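Adenosine kinase (Sinorhizobium meliloti, PDB 3UBO) probably transfers a phosphate from ATP to adenosine, as a pfkB-family kinase that binds adenosine and ADP. Local coordinates at residues 5-10 with 289-294; 31-36 with 191-196; 185-190 with 200-205; 262-267 with 298-303. One frame throughout, in Å; residues are numbered along the deposited sequence.

Contact 1: 5-10 with 289-294; sequences KYDVLT and GYTSGR
The side chains of Asp7 and Thr291 set out toward each other, and both are buried. The two meet at an oblique angle through their stems, with Asp7 CB 3.7 Å from Thr291 CB, though the close fit round Asp7 CB is doubtful at this resolution. The methyl of Thr291 approaches the main chain, CG2 standing 3.7 Å from Asp7 O, and Val8 CG2 adds a looser approach to that same methyl at 4.5 Å. Thr291 is the first residue to leave helical geometry after helix 278-290. Its hydroxyl sits between the backbone N and the carbonyl carbon (chi1 75°), a placing that suits the hydrogen bond from OG1 back to Leu287 O in the last turn. Asp7 OD1 forms a salt bridge with Arg76, which precedes the neighbouring strand 77-80. Thr291 O receives Lys153 NZ, from the strand on the other flank of 6-11. The helix end is thus set against a central strand of the parallel sheet of a ribokinase-like fold. The strongest polar partners of both residues lie outside the pair, and the Thr291 methyl adds apolar packing; Arg76, and more weakly Lys153, probably offset the buried charge of Asp7.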
loop_
_atom_site.group_PDB
_atom_site.type_symbol
_atom_site.label_atom_id
_atom_site.label_comp_id
_atom_site.label_asym_id
_atom_site.label_seq_id
_atom_site.Cartn_x
_atom_site.Cartn_y
_atom_site.Cartn_z
ATOM N N LYS A 5 26.370 -16.814 8.441
ATOM C CA LYS A 5 26.101 -15.395 8.076
ATOM C C LYS A 5 24.583 -14.931 8.197
ATOM O O LYS A 5 24.275 -13.727 8.254
ATOM C CB LYS A 5 26.706 -15.100 6.702
ATOM C CG LYS A 5 26.953 -13.640 6.326
ATOM C CD LYS A 5 27.425 -13.674 4.831
ATOM C CE LYS A 5 28.051 -12.325 4.282
ATOM N NZ LYS A 5 27.370 -11.030 4.743
ATOM N N TYR A 6 23.673 -15.910 8.240
ATOM C CA TYR A 6 22.246 -15.662 8.335
ATOM C C TYR A 6 21.677 -16.541 9.431
ATOM O O TYR A 6 22.038 -17.733 9.566
ATOM C CB TYR A 6 21.472 -15.839 6.971
ATOM C CG TYR A 6 22.076 -15.036 5.815
ATOM C CD1 TYR A 6 21.933 -13.633 5.729
ATOM C CD2 TYR A 6 22.871 -15.672 4.840
ATOM C CE1 TYR A 6 22.551 -12.889 4.674
ATOM C CE2 TYR A 6 23.494 -14.957 3.816
ATOM C CZ TYR A 6 23.336 -13.569 3.719
ATOM O OH TYR A 6 23.952 -12.901 2.659
ATOM N N ASP A 7 20.770 -15.928 10.198
ATOM C CA ASP A 7 19.908 -16.648 11.137
ATOM C C ASP A 7 18.859 -17.347 10.354
ATOM O O ASP A 7 18.701 -18.541 10.489
ATOM C CB ASP A 7 19.333 -15.679 12.186
ATOM C CG ASP A 7 20.431 -14.881 12.829
ATOM O OD1 ASP A 7 21.222 -15.582 13.505
ATOM O OD2 ASP A 7 20.589 -13.644 12.568
ATOM N N VAL A 8 18.146 -16.610 9.504
ATOM C CA VAL A 8 17.140 -17.279 8.662
ATOM C C VAL A 8 17.137 -17.010 7.169
ATOM O O VAL A 8 17.181 -15.826 6.682
ATOM C CB VAL A 8 15.695 -17.046 9.101
ATOM C CG1 VAL A 8 14.846 -18.200 8.560
ATOM C CG2 VAL A 8 15.595 -16.902 10.653
ATOM N N LEU A 9 17.043 -18.139 6.468
ATOM C CA LEU A 9 16.793 -18.151 5.036
ATOM C C LEU A 9 15.362 -18.665 4.707
ATOM O O LEU A 9 14.910 -19.757 5.159
ATOM C CB LEU A 9 17.853 -18.965 4.328
ATOM C CG LEU A 9 17.704 -19.337 2.841
ATOM C CD1 LEU A 9 17.891 -18.110 1.931
ATOM C CD2 LEU A 9 18.698 -20.430 2.457
ATOM N N THR A 10 14.643 -17.860 3.929
ATOM C CA THR A 10 13.337 -18.340 3.471
ATOM C C THR A 10 13.252 -18.512 1.954
ATOM O O THR A 10 13.865 -17.746 1.179
ATOM C CB THR A 10 12.110 -17.547 4.049
ATOM O OG1 THR A 10 11.918 -16.333 3.295
ATOM C CG2 THR A 10 12.337 -17.222 5.527
ATOM N N GLY A 289 13.812 -15.587 17.780
ATOM C CA GLY A 289 14.114 -16.072 19.112
ATOM C C GLY A 289 15.024 -17.293 19.027
ATOM O O GLY A 289 16.173 -17.299 19.485
ATOM N N TYR A 290 14.481 -18.325 18.411
ATOM C CA TYR A 290 15.175 -19.581 18.192
ATOM C C TYR A 290 16.644 -19.558 17.641
ATOM O O TYR A 290 17.425 -20.460 17.925
ATOM C CB TYR A 290 14.299 -20.414 17.296
ATOM C CG TYR A 290 14.737 -21.821 17.210
ATOM C CD1 TYR A 290 14.255 -22.770 18.127
ATOM C CD2 TYR A 290 15.649 -22.229 16.211
ATOM C CE1 TYR A 290 14.648 -24.115 18.039
ATOM C CE2 TYR A 290 16.064 -23.546 16.122
ATOM C CZ TYR A 290 15.570 -24.496 17.031
ATOM O OH TYR A 290 15.985 -25.808 16.944
ATOM N N THR A 291 17.003 -18.552 16.855
ATOM C CA THR A 291 18.361 -18.483 16.295
ATOM C C THR A 291 19.244 -17.485 17.052
ATOM O O THR A 291 20.390 -17.205 16.651
ATOM C CB THR A 291 18.415 -18.233 14.732
ATOM O OG1 THR A 291 18.110 -16.862 14.406
ATOM C CG2 THR A 291 17.513 -19.225 13.974
ATOM N N SER A 292 18.726 -16.962 18.152
ATOM C CA SER A 292 19.627 -16.350 19.099
ATOM C C SER A 292 19.475 -17.064 20.458
ATOM O O SER A 292 19.423 -16.437 21.506
ATOM C CB SER A 292 19.414 -14.844 19.159
ATOM O OG SER A 292 18.041 -14.570 19.302
ATOM N N GLY A 293 19.395 -18.398 20.390
ATOM C CA GLY A 293 19.093 -19.266 21.512
ATOM C C GLY A 293 18.206 -18.664 22.586
ATOM O O GLY A 293 18.653 -17.819 23.385
ATOM N N ARG A 294 16.947 -19.114 22.621
ATOM C CA ARG A 294 15.956 -18.645 23.583
ATOM C C ARG A 294 14.934 -19.747 23.891
ATOM O O ARG A 294 14.786 -20.700 23.158
ATOM C CB ARG A 294 15.256 -17.392 23.074
ATOM C CG ARG A 294 16.113 -16.144 23.051
ATOM C CD ARG A 294 15.289 -14.973 22.656
ATOM N NE ARG A 294 16.087 -14.037 21.896
ATOM C CZ ARG A 294 16.361 -12.782 22.276
ATOM N NH1 ARG A 294 15.865 -12.289 23.433
ATOM N NH2 ARG A 294 17.121 -12.009 21.469
#

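Contact 2: 31-36 with 191-196; sequences GIIKGA and DSFCVH
An exposed aromatic ring, that of Phe193, is what receives the loop 31-36: Ile33 and Ala36 both pack against it, although neither Phe193 nor Ile33 is buried. The contact spans the two parts of a ribokinase-like fold, since 31-36 leads into strand 37-39 of the small mixed sheet, the lid in this family, whereas 191-196 opens a helix beside the parallel sheet. Ile33 and the phenyl group approach from opposite directions. Ile33 CD1 lies 4.2 Å above the ring plane, displaced toward the rim, and its branch methyl CG2 is 4.0 Å from Phe193 CE2. CG1 of Ile33 stands opposite the carbonyl carbon (chi1 -44°), with CG2 anti to the backbone N, on the side from which it meets the ring. Ala36 CB arrives obliquely, 4.0 Å from Phe193 CD2. A type II turn from Ile33 to Ala36 brings the two residues to the same ring; its closing bond is weak, but Ser128 OG also bonds Gly35 N. Lys34 points elsewhere and forms salt bridges with Asp24 and Asp124. Asp191, the N-cap of helix 192-197, has its side chain about 7 Å from bound adenosine and about 8 Å from ADP, so the join lies near the active-site cleft and is consistent with a lid resting on the main domain. The two oxygens of Asp191 face different ways: OD2 takes a weak capping bond from Phe193 N at 3.3 Å, while OD1 lies 3.7 Å from Ala36 CA.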
loop_
_atom_site.group_PDB
_atom_site.type_symbol
_atom_site.label_atom_id
_atom_site.label_comp_id
_atom_site.label_asym_id
_atom_site.label_seq_id
_atom_site.Cartn_x
_atom_site.Cartn_y
_atom_site.Cartn_z
ATOM N N GLY A 31 -17.513 -17.496 -5.865
ATOM C CA GLY A 31 -17.005 -18.832 -5.591
ATOM C C GLY A 31 -15.581 -18.802 -5.034
ATOM O O GLY A 31 -14.765 -19.658 -5.383
ATOM N N ILE A 32 -15.273 -17.816 -4.191
ATOM C CA ILE A 32 -13.993 -17.756 -3.516
ATOM C C ILE A 32 -14.128 -18.418 -2.149
ATOM O O ILE A 32 -15.146 -18.225 -1.461
ATOM C CB ILE A 32 -13.643 -16.328 -3.218
ATOM C CG1 ILE A 32 -13.736 -15.486 -4.476
ATOM C CG2 ILE A 32 -12.339 -16.231 -2.446
ATOM C CD1 ILE A 32 -13.009 -14.144 -4.414
ATOM N N ILE A 33 -13.114 -19.187 -1.728
ATOM C CA ILE A 33 -13.193 -19.856 -0.392
ATOM C C ILE A 33 -12.791 -18.891 0.717
ATOM O O ILE A 33 -11.715 -18.296 0.667
ATOM C CB ILE A 33 -12.342 -21.181 -0.332
ATOM C CG1 ILE A 33 -12.588 -21.980 -1.613
ATOM C CG2 ILE A 33 -12.596 -22.010 0.997
ATOM C CD1 ILE A 33 -11.848 -23.222 -1.607
ATOM N N LYS A 34 -13.667 -18.675 1.683
ATOM C CA LYS A 34 -13.300 -17.733 2.727
ATOM C C LYS A 34 -12.131 -18.332 3.521
ATOM O O LYS A 34 -12.217 -19.471 3.949
ATOM C CB LYS A 34 -14.478 -17.468 3.630
ATOM C CG LYS A 34 -14.276 -16.243 4.500
ATOM C CD LYS A 34 -15.426 -15.925 5.409
ATOM C CE LYS A 34 -15.115 -14.724 6.320
ATOM N NZ LYS A 34 -16.325 -14.334 7.194
ATOM N N GLY A 35 -11.071 -17.567 3.700
ATOM C CA GLY A 35 -9.977 -17.962 4.547
ATOM C C GLY A 35 -8.838 -18.622 3.829
ATOM O O GLY A 35 -7.718 -18.594 4.281
ATOM N N ALA A 36 -9.138 -19.205 2.691
ATOM C CA ALA A 36 -8.208 -20.049 1.982
ATOM C C ALA A 36 -7.318 -19.312 1.013
ATOM O O ALA A 36 -7.454 -18.129 0.820
ATOM C CB ALA A 36 -8.978 -21.090 1.246
ATOM N N ASP A 191 -1.534 -23.607 4.237
ATOM C CA ASP A 191 -2.974 -23.469 4.078
ATOM C C ASP A 191 -3.611 -24.823 4.189
ATOM O O ASP A 191 -3.029 -25.838 3.839
ATOM C CB ASP A 191 -3.257 -22.768 2.727
ATOM C CG ASP A 191 -4.700 -22.853 2.294
ATOM O OD1 ASP A 191 -5.669 -22.482 3.028
ATOM O OD2 ASP A 191 -4.850 -23.329 1.157
ATOM N N SER A 192 -4.815 -24.866 4.698
ATOM C CA SER A 192 -5.365 -26.173 4.932
ATOM C C SER A 192 -5.773 -26.888 3.659
ATOM O O SER A 192 -6.170 -28.032 3.722
ATOM C CB SER A 192 -6.507 -26.141 5.939
ATOM O OG SER A 192 -7.713 -25.817 5.296
ATOM N N PHE A 193 -5.693 -26.272 2.491
ATOM C CA PHE A 193 -6.024 -27.050 1.285
ATOM C C PHE A 193 -4.780 -27.554 0.645
ATOM O O PHE A 193 -4.799 -28.588 0.024
ATOM C CB PHE A 193 -6.874 -26.277 0.267
ATOM C CG PHE A 193 -8.302 -26.087 0.718
ATOM C CD1 PHE A 193 -9.294 -26.979 0.323
ATOM C CD2 PHE A 193 -8.648 -25.014 1.585
ATOM C CE1 PHE A 193 -10.640 -26.821 0.789
ATOM C CE2 PHE A 193 -9.992 -24.845 2.056
ATOM C CZ PHE A 193 -10.989 -25.759 1.647
ATOM N N CYS A 194 -3.708 -26.773 0.765
ATOM C CA CYS A 194 -2.360 -27.181 0.411
ATOM C C CYS A 194 -2.182 -28.480 1.141
ATOM O O CYS A 194 -1.922 -29.510 0.520
ATOM C CB CYS A 194 -1.370 -26.161 0.932
ATOM S SG CYS A 194 0.164 -26.040 0.016
ATOM N N VAL A 195 -2.397 -28.457 2.456
ATOM C CA VAL A 195 -2.363 -29.699 3.242
ATOM C C VAL A 195 -3.112 -30.920 2.616
ATOM O O VAL A 195 -2.482 -31.947 2.407
ATOM C CB VAL A 195 -2.624 -29.474 4.775
ATOM C CG1 VAL A 195 -2.788 -30.786 5.520
ATOM C CG2 VAL A 195 -1.478 -28.636 5.391
ATOM N N HIS A 196 -4.396 -30.841 2.278
ATOM C CA HIS A 196 -4.985 -31.964 1.520
ATOM C C HIS A 196 -4.275 -32.302 0.203
ATOM O O HIS A 196 -4.012 -33.470 -0.087
ATOM C CB HIS A 196 -6.452 -31.733 1.231
ATOM C CG HIS A 196 -7.277 -31.546 2.456
ATOM N ND1 HIS A 196 -7.378 -30.329 3.106
ATOM C CD2 HIS A 196 -8.058 -32.409 3.149
ATOM C CE1 HIS A 196 -8.186 -30.449 4.150
ATOM N NE2 HIS A 196 -8.615 -31.702 4.200
#

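Contact 3: 185-190 with 200-205; sequences TAMTLS and SEFLEL
The strand end 185-190 and helix turn 200-205 keep their main chains well apart, the nearest CA atoms being those of Leu189 and Phe202 at 8.3 Å, so side chains do most of the bridging. This is the packing inside a beta-alpha-beta crossover: strand 184-188 passes through helices 192-197 and 199-207 to the adjacent parallel strand 213-217. Met187, present as selenomethionine, spans the space. Its chain runs extended through chi2 and then bends at SE (chi3 -64°), which carries the terminal methyl over the Phe202 ring. CE stands 4.0 Å from the ring centroid and only 12° off the normal, a CH-pi contact centred on the face. SE lies above the same face at 5.2 Å from the centroid, a more distant Met-aromatic approach. The ring is met differently at its rim, where Leu189 O lies near the ring plane, 4.1 Å from Phe202 CE2; Trp162 adds an edge-to-face partner from outside the two segments. Leu205, one turn on along the helix, reaches tip to tip for the selenium, with Leu205 CD2 3.7 Å from Met187 SE. Exchanging Phe202 for an alanine would probably open a gap beneath the Met187 methyl and leave that methyl freer to turn, with Trp162 deprived of its ring partner. Beyond the strand the chain turns in an ST turn, in which Ser190 N donates to Thr188 OG1 at 2.6 Å with an N-H...O angle of 148°.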
loop_
_atom_site.group_PDB
_atom_site.type_symbol
_atom_site.label_atom_id
_atom_site.label_comp_id
_atom_site.label_asym_id
_atom_site.label_seq_id
_atom_site.Cartn_x
_atom_site.Cartn_y
_atom_site.Cartn_z
ATOM N N THR A 185 16.287 -27.143 9.112
ATOM C CA THR A 185 15.357 -26.815 8.052
ATOM C C THR A 185 13.952 -26.606 8.597
ATOM O O THR A 185 13.489 -27.363 9.460
ATOM C CB THR A 185 15.328 -27.902 6.929
ATOM O OG1 THR A 185 14.708 -29.109 7.411
ATOM C CG2 THR A 185 16.720 -28.186 6.405
ATOM N N ALA A 186 13.251 -25.615 8.066
ATOM C CA ALA A 186 11.909 -25.439 8.566
ATOM C C ALA A 186 10.838 -25.265 7.499
ATOM O O ALA A 186 11.129 -24.828 6.383
ATOM C CB ALA A 186 11.875 -24.290 9.599
HETATM N N MSE A 187 9.597 -25.580 7.876
HETATM C CA MSE A 187 8.465 -25.247 7.019
HETATM C C MSE A 187 7.156 -24.785 7.671
HETATM O O MSE A 187 6.794 -25.230 8.742
HETATM C CB MSE A 187 8.128 -26.427 6.130
HETATM C CG MSE A 187 7.068 -27.357 6.751
HETATM SE SE MSE A 187 6.869 -29.011 5.640
HETATM C CE MSE A 187 6.165 -28.240 3.930
ATOM N N THR A 188 6.405 -23.940 6.965
ATOM C CA THR A 188 4.979 -23.725 7.289
ATOM C C THR A 188 4.060 -24.616 6.447
ATOM O O THR A 188 4.309 -24.808 5.276
ATOM C CB THR A 188 4.569 -22.309 6.975
ATOM O OG1 THR A 188 3.216 -22.350 6.561
ATOM C CG2 THR A 188 5.355 -21.772 5.813
ATOM N N LEU A 189 2.990 -25.142 7.005
ATOM C CA LEU A 189 2.039 -25.880 6.168
ATOM C C LEU A 189 1.194 -24.999 5.223
ATOM O O LEU A 189 0.339 -25.485 4.469
ATOM C CB LEU A 189 1.092 -26.657 7.060
ATOM C CG LEU A 189 1.607 -28.032 7.430
ATOM C CD1 LEU A 189 3.088 -27.980 7.330
ATOM C CD2 LEU A 189 1.142 -28.401 8.806
ATOM N N SER A 190 1.366 -23.686 5.344
ATOM C CA SER A 190 0.748 -22.736 4.425
ATOM C C SER A 190 -0.770 -22.559 4.566
ATOM O O SER A 190 -1.237 -21.475 4.988
ATOM C CB SER A 190 1.111 -23.141 3.016
ATOM O OG SER A 190 2.501 -22.896 2.802
ATOM N N SER A 200 0.710 -36.233 1.735
ATOM C CA SER A 200 1.672 -37.295 1.750
ATOM C C SER A 200 3.036 -36.715 1.483
ATOM O O SER A 200 3.932 -36.950 2.276
ATOM C CB SER A 200 1.306 -38.316 0.704
ATOM O OG SER A 200 1.338 -37.684 -0.554
ATOM N N GLU A 201 3.198 -35.948 0.394
ATOM C CA GLU A 201 4.496 -35.303 0.103
ATOM C C GLU A 201 5.066 -34.614 1.330
ATOM O O GLU A 201 6.278 -34.636 1.550
ATOM C CB GLU A 201 4.434 -34.283 -1.049
ATOM C CG GLU A 201 4.460 -34.878 -2.458
ATOM C CD GLU A 201 3.066 -34.979 -3.072
ATOM O OE1 GLU A 201 2.081 -35.135 -2.301
ATOM O OE2 GLU A 201 2.973 -34.906 -4.324
ATOM N N PHE A 202 4.169 -34.015 2.119
ATOM C CA PHE A 202 4.509 -33.235 3.300
ATOM C C PHE A 202 5.065 -34.163 4.413
ATOM O O PHE A 202 6.234 -34.013 4.792
ATOM C CB PHE A 202 3.289 -32.357 3.758
ATOM C CG PHE A 202 3.121 -31.033 2.979
ATOM C CD1 PHE A 202 3.883 -30.752 1.826
ATOM C CD2 PHE A 202 2.157 -30.089 3.379
ATOM C CE1 PHE A 202 3.695 -29.513 1.141
ATOM C CE2 PHE A 202 1.961 -28.858 2.697
ATOM C CZ PHE A 202 2.709 -28.557 1.606
ATOM N N LEU A 203 4.254 -35.118 4.903
ATOM C CA LEU A 203 4.679 -36.178 5.870
ATOM C C LEU A 203 6.062 -36.860 5.626
ATOM O O LEU A 203 6.972 -36.842 6.467
ATOM C CB LEU A 203 3.596 -37.263 5.955
ATOM C CG LEU A 203 2.284 -36.844 6.605
ATOM C CD1 LEU A 203 1.271 -37.918 6.485
ATOM C CD2 LEU A 203 2.529 -36.578 8.073
ATOM N N GLU A 204 6.186 -37.475 4.476
ATOM C CA GLU A 204 7.414 -38.139 4.100
ATOM C C GLU A 204 8.558 -37.135 4.061
ATOM O O GLU A 204 9.741 -37.441 4.319
ATOM C CB GLU A 204 7.243 -38.787 2.707
ATOM C CG GLU A 204 8.535 -39.053 1.929
ATOM C CD GLU A 204 9.404 -40.138 2.558
ATOM O OE1 GLU A 204 8.867 -40.976 3.344
ATOM O OE2 GLU A 204 10.626 -40.130 2.251
ATOM N N LEU A 205 8.211 -35.925 3.691
ATOM C CA LEU A 205 9.197 -34.887 3.684
ATOM C C LEU A 205 9.606 -34.574 5.154
ATOM O O LEU A 205 10.736 -34.175 5.400
ATOM C CB LEU A 205 8.653 -33.710 2.889
ATOM C CG LEU A 205 9.191 -32.314 2.995
ATOM C CD1 LEU A 205 10.157 -32.039 1.850
ATOM C CD2 LEU A 205 7.969 -31.388 2.959
#

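Contact 4: 262-267 with 298-303; sequences VRVGAS and ECSKLG
Val264 and Ser300 make the close part of this contact: Val264 CB is 3.3 Å from Ser300 CB, and Val264 CG2 approaches that same carbon. Both residues are buried, and their side chains start out toward one another. The other methyl of Val264, CG1, lies opposite the backbone N (chi1 176°) and meets Lys301 CG at 3.5 Å, the two side chains crossing at about a right angle. Replacing Val264 with a glycine is likely to leave a gap beside Ser300 CB and to strip the Lys301 stem of its apolar neighbour. Away from this pair the packing thins out. Lys301 is exposed and offers only its stem, Arg263 points away into an exposed position, and Val262 CG1 comes no nearer than 4.3 Å to Ser300 OG. That hydroxyl has weak hydrogen bonds with Leu296 O and Ser253 OG. Further along, Ala266 and Ser267 touch ADP, so the contact borders the nucleotide site. The axes of strand 262-264 and helix 298-303 cross at -35°, 8.1 Å apart, and the helix thereby lies alongside the two-stranded hairpin 253-257/260-264, with Val255 of the partner strand and Tyr282 of helix 278-290 also against Ser300.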
loop_
_atom_site.group_PDB
_atom_site.type_symbol
_atom_site.label_atom_id
_atom_site.label_comp_id
_atom_site.label_asym_id
_atom_site.label_seq_id
_atom_site.Cartn_x
_atom_site.Cartn_y
_atom_site.Cartn_z
ATOM N N VAL A 262 4.752 -26.347 25.337
ATOM C CA VAL A 262 4.768 -24.926 25.732
ATOM C C VAL A 262 3.565 -24.131 25.173
ATOM O O VAL A 262 3.587 -23.731 24.003
ATOM C CB VAL A 262 6.073 -24.214 25.287
ATOM C CG1 VAL A 262 6.166 -22.758 25.843
ATOM C CG2 VAL A 262 7.279 -25.023 25.693
ATOM N N ARG A 263 2.537 -23.892 26.007
ATOM C CA ARG A 263 1.393 -23.015 25.648
ATOM C C ARG A 263 1.588 -21.555 26.068
ATOM O O ARG A 263 1.386 -21.260 27.215
ATOM C CB ARG A 263 0.109 -23.551 26.278
ATOM C CG ARG A 263 0.082 -25.016 26.112
ATOM C CD ARG A 263 -1.203 -25.606 26.506
ATOM N NE ARG A 263 -1.380 -26.848 25.767
ATOM C CZ ARG A 263 -2.347 -27.742 25.986
ATOM N NH1 ARG A 263 -3.256 -27.537 26.964
ATOM N NH2 ARG A 263 -2.409 -28.836 25.206
ATOM N N VAL A 264 2.002 -20.667 25.171
ATOM C CA VAL A 264 2.045 -19.230 25.404
ATOM C C VAL A 264 0.850 -18.536 24.715
ATOM O O VAL A 264 0.549 -18.768 23.526
ATOM C CB VAL A 264 3.382 -18.590 24.925
ATOM C CG1 VAL A 264 3.373 -17.062 25.091
ATOM C CG2 VAL A 264 4.604 -19.267 25.600
ATOM N N GLY A 265 0.174 -17.662 25.446
ATOM C CA GLY A 265 -1.025 -17.014 24.933
ATOM C C GLY A 265 -0.808 -15.739 24.126
ATOM O O GLY A 265 0.313 -15.203 24.043
ATOM N N ALA A 266 -1.880 -15.253 23.508
ATOM C CA ALA A 266 -1.696 -14.192 22.522
ATOM C C ALA A 266 -2.075 -12.875 23.106
ATOM O O ALA A 266 -2.807 -12.804 24.074
ATOM C CB ALA A 266 -2.453 -14.474 21.191
ATOM N N SER A 267 -1.540 -11.813 22.534
ATOM C CA SER A 267 -1.898 -10.478 23.009
ATOM C C SER A 267 -3.427 -10.304 22.920
ATOM O O SER A 267 -4.147 -11.111 22.267
ATOM C CB SER A 267 -1.173 -9.419 22.144
ATOM O OG SER A 267 -0.662 -9.957 20.907
ATOM N N GLU A 298 10.066 -18.132 25.459
ATOM C CA GLU A 298 10.309 -16.778 24.989
ATOM C C GLU A 298 10.231 -16.740 23.461
ATOM O O GLU A 298 10.253 -15.679 22.811
ATOM C CB GLU A 298 11.681 -16.327 25.446
ATOM C CG GLU A 298 11.823 -14.821 25.767
ATOM C CD GLU A 298 13.308 -14.461 26.022
ATOM O OE1 GLU A 298 14.072 -15.386 26.481
ATOM O OE2 GLU A 298 13.720 -13.285 25.738
ATOM N N CYS A 299 10.161 -17.925 22.881
ATOM C CA CYS A 299 10.015 -18.043 21.437
ATOM C C CYS A 299 8.527 -17.831 21.138
ATOM O O CYS A 299 8.191 -16.906 20.393
ATOM C CB CYS A 299 10.583 -19.377 20.858
ATOM S SG CYS A 299 12.324 -19.350 20.244
ATOM N N SER A 300 7.630 -18.636 21.721
ATOM C CA SER A 300 6.237 -18.441 21.418
ATOM C C SER A 300 5.927 -16.963 21.636
ATOM O O SER A 300 5.099 -16.386 20.951
ATOM C CB SER A 300 5.353 -19.280 22.311
ATOM O OG SER A 300 5.589 -20.633 22.131
ATOM N N LYS A 301 6.599 -16.335 22.587
ATOM C CA LYS A 301 6.203 -14.968 22.959
ATOM C C LYS A 301 6.544 -14.081 21.780
ATOM O O LYS A 301 5.726 -13.281 21.332
ATOM C CB LYS A 301 6.844 -14.458 24.283
ATOM C CG LYS A 301 6.135 -14.941 25.556
ATOM C CD LYS A 301 6.859 -14.449 26.815
ATOM C CE LYS A 301 6.488 -15.246 28.108
ATOM N NZ LYS A 301 5.185 -14.913 28.919
ATOM N N LEU A 302 7.752 -14.258 21.252
ATOM C CA LEU A 302 8.185 -13.421 20.145
ATOM C C LEU A 302 7.240 -13.662 18.964
ATOM O O LEU A 302 6.966 -12.754 18.185
ATOM C CB LEU A 302 9.630 -13.689 19.810
ATOM C CG LEU A 302 10.500 -12.840 20.711
ATOM C CD1 LEU A 302 11.899 -13.383 20.714
ATOM C CD2 LEU A 302 10.453 -11.359 20.280
ATOM N N GLY A 303 6.693 -14.877 18.915
ATOM C CA GLY A 303 5.695 -15.244 17.939
ATOM C C GLY A 303 4.473 -14.353 17.976
ATOM O O GLY A 303 4.225 -13.586 17.023
#

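Overall arrangement
From the N terminus, residues 5-10 enter the parallel sheet and also meet 289-294, far along the chain, so contact 1 closes a span that holds contacts 2 and 3 entirely. Contact 2 runs from the loop before strand 37-39 to helix 192-197, joining the small mixed sheet to the main domain. Contact 3 opens at 185-190, before contact 2 has closed, and the two cross; they also touch, Cys194 SG lying 3.9 Å from Phe202 CZ. Contact 4 starts later, in series with both, and crosses contact 1. There Leu302 CD1 packs 3.8 Å from Gly289 CA, tying helices 278-290 and 296-311 together beside the two-stranded hairpin.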